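Local coordinates for inosine-uridine preferring nucleoside hydrolase family protein (Bacillus anthracis, PDB 2C40) that belongs to the inosine-uridine preferring nucleoside hydrolase family and binds a calcium ion and alpha-D-ribofuranose in one pocket, at residues 13-25 / 44-56. Residues are numbered along the deposited sequence; the frame is centred on the assembly and turned at random.
With CA (calcium ion), chain C.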
loop_
_atom_site.group_PDB
_atom_site.type_symbol
_atom_site.label_atom_id
_atom_site.label_comp_id
_atom_site.label_asym_id
_atom_site.label_seq_id
_atom_site.Cartn_x
_atom_site.Cartn_y
_atom_site.Cartn_z
ATOM N N ASP A 13 6.065 8.917 -5.954
ATOM C CA ASP A 13 6.292 9.666 -7.206
ATOM C C ASP A 13 7.780 9.963 -7.484
ATOM O O ASP A 13 8.149 10.187 -8.634
ATOM C CB ASP A 13 5.360 10.905 -7.355
ATOM C CG ASP A 13 5.595 11.963 -6.316
ATOM O OD1 ASP A 13 6.548 11.784 -5.522
ATOM O OD2 ASP A 13 4.825 12.975 -6.303
ATOM N N ASP A 14 8.618 9.931 -6.442
ATOM C CA ASP A 14 10.076 9.958 -6.591
ATOM C C ASP A 14 10.562 8.710 -7.298
ATOM O O ASP A 14 11.412 8.754 -8.168
ATOM C CB ASP A 14 10.773 10.009 -5.217
ATOM C CG ASP A 14 10.517 11.309 -4.470
ATOM O OD1 ASP A 14 11.235 12.310 -4.719
ATOM O OD2 ASP A 14 9.584 11.354 -3.636
ATOM N N LEU A 15 10.044 7.579 -6.869
ATOM C CA LEU A 15 10.470 6.293 -7.401
ATOM C C LEU A 15 9.920 6.062 -8.808
ATOM O O LEU A 15 10.588 5.462 -9.679
ATOM C CB LEU A 15 10.013 5.165 -6.481
ATOM C CG LEU A 15 10.858 4.523 -5.383
ATOM C CD1 LEU A 15 12.178 5.192 -4.923
ATOM C CD2 LEU A 15 9.944 4.158 -4.174
ATOM N N VAL A 16 8.704 6.502 -9.024
ATOM C CA VAL A 16 8.138 6.489 -10.365
ATOM C C VAL A 16 8.947 7.402 -11.304
ATOM O O VAL A 16 9.108 7.111 -12.496
ATOM C CB VAL A 16 6.654 6.868 -10.334
ATOM C CG1 VAL A 16 6.188 7.220 -11.713
ATOM C CG2 VAL A 16 5.835 5.709 -9.725
ATOM N N SER A 17 9.451 8.508 -10.752
ATOM C CA SER A 17 10.211 9.482 -11.523
ATOM C C SER A 17 11.522 8.845 -11.947
ATOM O O SER A 17 11.915 8.968 -13.087
ATOM C CB SER A 17 10.515 10.743 -10.689
ATOM O OG SER A 17 9.395 11.594 -10.477
ATOM N N LEU A 18 12.201 8.159 -11.024
ATOM C CA LEU A 18 13.397 7.426 -11.365
ATOM C C LEU A 18 13.162 6.470 -12.527
ATOM O O LEU A 18 13.890 6.479 -13.527
ATOM C CB LEU A 18 13.908 6.654 -10.152
ATOM C CG LEU A 18 15.145 5.798 -10.391
ATOM C CD1 LEU A 18 16.328 6.647 -10.735
ATOM C CD2 LEU A 18 15.429 4.950 -9.169
ATOM N N PHE A 19 12.118 5.658 -12.411
ATOM C CA PHE A 19 11.774 4.710 -13.471
ATOM C C PHE A 19 11.541 5.414 -14.808
ATOM O O PHE A 19 12.034 4.955 -15.833
ATOM C CB PHE A 19 10.605 3.819 -13.050
ATOM C CG PHE A 19 9.897 3.193 -14.174
ATOM C CD1 PHE A 19 10.447 2.120 -14.837
ATOM C CD2 PHE A 19 8.641 3.679 -14.591
ATOM C CE1 PHE A 19 9.755 1.512 -15.897
ATOM C CE2 PHE A 19 7.969 3.087 -15.633
ATOM C CZ PHE A 19 8.532 2.006 -16.299
ATOM N N LEU A 20 10.838 6.543 -14.813
ATOM C CA LEU A 20 10.591 7.237 -16.082
ATOM C C LEU A 20 11.837 7.967 -16.619
ATOM O O LEU A 20 12.055 7.959 -17.814
ATOM C CB LEU A 20 9.451 8.215 -15.930
ATOM C CG LEU A 20 8.092 7.632 -15.540
ATOM C CD1 LEU A 20 7.220 8.729 -15.110
ATOM C CD2 LEU A 20 7.468 6.890 -16.682
ATOM N N LEU A 21 12.659 8.585 -15.763
ATOM C CA LEU A 21 13.893 9.243 -16.225
ATOM C C LEU A 21 14.724 8.264 -17.052
ATOM O O LEU A 21 15.367 8.607 -18.065
ATOM C CB LEU A 21 14.762 9.746 -15.036
ATOM C CG LEU A 21 14.208 10.949 -14.254
ATOM C CD1 LEU A 21 14.713 10.946 -12.846
ATOM C CD2 LEU A 21 14.504 12.314 -14.975
ATOM N N LEU A 22 14.693 7.026 -16.588
ATOM C CA LEU A 22 15.498 5.974 -17.139
ATOM C C LEU A 22 15.058 5.551 -18.579
ATOM O O LEU A 22 15.814 4.933 -19.307
ATOM C CB LEU A 22 15.505 4.784 -16.151
ATOM C CG LEU A 22 16.297 4.945 -14.846
ATOM C CD1 LEU A 22 15.967 3.831 -13.904
ATOM C CD2 LEU A 22 17.815 4.990 -15.117
ATOM N N GLN A 23 13.834 5.910 -18.970
ATOM C CA GLN A 23 13.302 5.622 -20.301
ATOM C C GLN A 23 13.497 6.811 -21.254
ATOM O O GLN A 23 13.352 6.675 -22.476
ATOM C CB GLN A 23 11.820 5.284 -20.193
ATOM C CG GLN A 23 11.438 4.227 -19.146
ATOM C CD GLN A 23 12.468 3.134 -19.009
ATOM O OE1 GLN A 23 12.778 2.417 -19.967
ATOM N NE2 GLN A 23 13.028 3.015 -17.820
ATOM N N MET A 24 13.857 7.973 -20.714
ATOM C CA MET A 24 14.106 9.160 -21.546
ATOM C C MET A 24 15.420 9.032 -22.342
ATOM O O MET A 24 16.516 8.940 -21.764
ATOM C CB MET A 24 14.149 10.411 -20.665
ATOM C CG MET A 24 12.840 10.661 -19.933
ATOM S SD MET A 24 12.788 12.069 -18.817
ATOM C CE MET A 24 14.426 12.194 -18.273
ATOM N N ASP A 25 15.287 9.025 -23.663
ATOM C CA ASP A 25 16.419 8.949 -24.584
ATOM C C ASP A 25 17.341 10.165 -24.549
ATOM O O ASP A 25 18.483 10.071 -25.005
ATOM C CB ASP A 25 15.899 8.858 -26.031
ATOM C CG ASP A 25 15.198 7.561 -26.327
ATOM O OD1 ASP A 25 15.438 6.577 -25.580
ATOM O OD2 ASP A 25 14.406 7.538 -27.312
ATOM N N ALA A 44 13.988 2.863 0.377
ATOM C CA ALA A 44 14.130 3.782 -0.740
ATOM C C ALA A 44 15.434 3.512 -1.546
ATOM O O ALA A 44 15.462 3.604 -2.810
ATOM C CB ALA A 44 14.127 5.232 -0.212
ATOM N N MET A 45 16.515 3.252 -0.804
ATOM C CA MET A 45 17.776 2.837 -1.412
ATOM C C MET A 45 17.563 1.579 -2.187
ATOM O O MET A 45 17.874 1.553 -3.364
ATOM C CB MET A 45 18.837 2.578 -0.346
ATOM C CG MET A 45 19.420 3.804 0.170
ATOM S SD MET A 45 20.391 4.673 -1.093
ATOM C CE MET A 45 20.284 6.154 -0.234
ATOM N N SER A 46 17.005 0.533 -1.536
ATOM C CA SER A 46 16.806 -0.752 -2.242
ATOM C C SER A 46 15.933 -0.556 -3.454
ATOM O O SER A 46 16.276 -1.027 -4.518
ATOM C CB SER A 46 16.113 -1.839 -1.427
ATOM O OG SER A 46 16.602 -1.917 -0.130
ATOM N N ALA A 47 14.779 0.098 -3.279
ATOM C CA ALA A 47 13.835 0.289 -4.392
ATOM C C ALA A 47 14.471 0.990 -5.601
ATOM O O ALA A 47 14.262 0.551 -6.758
ATOM C CB ALA A 47 12.552 1.045 -3.918
ATOM N N SER A 48 15.247 2.042 -5.332
ATOM C CA SER A 48 16.039 2.753 -6.398
ATOM C C SER A 48 17.021 1.832 -7.117
ATOM O O SER A 48 17.090 1.827 -8.342
ATOM C CB SER A 48 16.859 3.915 -5.820
ATOM O OG SER A 48 16.020 4.777 -5.095
ATOM N N ARG A 49 17.768 1.045 -6.348
ATOM C CA ARG A 49 18.705 0.103 -6.941
ATOM C C ARG A 49 18.042 -0.959 -7.799
ATOM O O ARG A 49 18.538 -1.273 -8.873
ATOM C CB ARG A 49 19.582 -0.527 -5.859
ATOM C CG ARG A 49 20.549 0.515 -5.219
ATOM C CD ARG A 49 21.038 0.049 -3.864
ATOM N NE ARG A 49 21.887 -1.117 -4.007
ATOM C CZ ARG A 49 22.148 -2.018 -3.055
ATOM N NH1 ARG A 49 21.570 -1.951 -1.868
ATOM N NH2 ARG A 49 23.001 -3.015 -3.315
ATOM N N LYS A 50 16.930 -1.505 -7.318
ATOM C CA LYS A 50 16.161 -2.528 -8.062
ATOM C C LYS A 50 15.485 -1.928 -9.316
ATOM O O LYS A 50 15.283 -2.596 -10.327
ATOM C CB LYS A 50 15.083 -3.158 -7.165
ATOM C CG LYS A 50 15.602 -3.846 -5.890
ATOM C CD LYS A 50 14.495 -4.525 -5.135
ATOM C CE LYS A 50 14.958 -4.920 -3.760
ATOM N NZ LYS A 50 13.841 -5.498 -2.988
ATOM N N ILE A 51 15.131 -0.660 -9.241
ATOM C CA ILE A 51 14.505 0.008 -10.394
ATOM C C ILE A 51 15.548 0.196 -11.492
ATOM O O ILE A 51 15.265 -0.027 -12.666
ATOM C CB ILE A 51 13.835 1.331 -9.998
ATOM C CG1 ILE A 51 12.590 1.030 -9.186
ATOM C CG2 ILE A 51 13.443 2.139 -11.249
ATOM C CD1 ILE A 51 11.970 2.235 -8.435
ATOM N N ILE A 52 16.753 0.582 -11.089
ATOM C CA ILE A 52 17.852 0.780 -12.022
ATOM C C ILE A 52 18.225 -0.584 -12.612
ATOM O O ILE A 52 18.356 -0.704 -13.820
ATOM C CB ILE A 52 19.043 1.446 -11.337
ATOM C CG1 ILE A 52 18.681 2.852 -10.882
ATOM C CG2 ILE A 52 20.249 1.537 -12.280
ATOM C CD1 ILE A 52 19.683 3.410 -9.866
ATOM N N ASP A 53 18.330 -1.622 -11.776
ATOM C CA ASP A 53 18.574 -2.964 -12.288
ATOM C C ASP A 53 17.567 -3.402 -13.349
ATOM O O ASP A 53 17.948 -3.824 -14.441
ATOM C CB ASP A 53 18.503 -4.026 -11.175
ATOM C CG ASP A 53 19.715 -4.031 -10.279
ATOM O OD1 ASP A 53 20.559 -3.143 -10.390
ATOM O OD2 ASP A 53 19.810 -4.926 -9.423
ATOM N N ARG A 54 16.286 -3.336 -13.015
ATOM C CA ARG A 54 15.263 -3.887 -13.896
ATOM C C ARG A 54 15.029 -3.010 -15.127
ATOM O O ARG A 54 14.887 -3.527 -16.246
ATOM C CB ARG A 54 13.954 -4.083 -13.153
ATOM C CG ARG A 54 12.856 -4.714 -14.000
ATOM C CD ARG A 54 12.512 -6.129 -13.553
ATOM N NE ARG A 54 11.712 -6.833 -14.560
ATOM C CZ ARG A 54 10.920 -7.882 -14.316
ATOM N NH1 ARG A 54 10.779 -8.351 -13.072
ATOM N NH2 ARG A 54 10.239 -8.448 -15.320
ATOM N N PHE A 55 15.017 -1.697 -14.926
ATOM C CA PHE A 55 14.538 -0.776 -15.938
ATOM C C PHE A 55 15.579 0.225 -16.426
ATOM O O PHE A 55 15.279 1.048 -17.286
ATOM C CB PHE A 55 13.328 -0.019 -15.381
ATOM C CG PHE A 55 12.168 -0.888 -15.016
ATOM C CD1 PHE A 55 11.595 -0.806 -13.739
ATOM C CD2 PHE A 55 11.592 -1.758 -15.944
ATOM C CE1 PHE A 55 10.517 -1.588 -13.398
ATOM C CE2 PHE A 55 10.492 -2.539 -15.594
ATOM C CZ PHE A 55 9.964 -2.449 -14.317
ATOM N N GLY A 56 16.793 0.150 -15.902
ATOM C CA GLY A 56 17.838 1.109 -16.253
ATOM C C GLY A 56 18.667 0.621 -17.426
ATOM O O GLY A 56 18.433 -0.479 -17.915
HETATM CA CA CA C . 9.364 13.693 -3.116
HETATM O O HOH W 1 9.147 14.944 -0.996
#
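Leu15, Leu18 and Leu22 of residues 13-25 pack against Ala47, Ser48, Ile51 and Ile52 of residues 44-56. Leu15 is a knob in the hole formed by Ala44, Ala47, Ser48 and Ile51. Its CG lies 4.0 Å from Ile51 CD1, and the two side chains cross at about a right angle. Leu18 has CG anti to the backbone N (chi1 178°), which carries CD2 down onto the backbone of Ser48, 3.6 Å from its CA. Ile51 CG2 fits between Leu18, Phe19 CB and Leu22 CD1.

The rings of Phe19 and Phe55 form a T-shaped pair, with planes at 68° and centroids 4.7 Å apart. The edge of Phe19 meets one face of Phe55, with Phe19 CE1 above it, toward the rim of the Phe55 ring.

Helices 12-21 and 41-55 are neighbours in an alpha/beta fold, joined through strand 27-34; their short segments cross at -23°. Helix 12-21 also carries Asp14, whose carboxylate binds the calcium ion with both oxygens, OD2 at 2.4 Å and OD1 at 2.8 Å; Asp9, Thr125 and Asp247 add further ligands.

The side-chain amide of Gln23 bridges the two segments. Its NE2 donates to Phe55 O, in the last turn of helix 41-55, at 3.0 Å, almost straight, and also to Phe19 O. Both acceptors lie in the amide plane, which fixes its rotation. Ser48 OG turns back to Ala44 O at 2.6 Å.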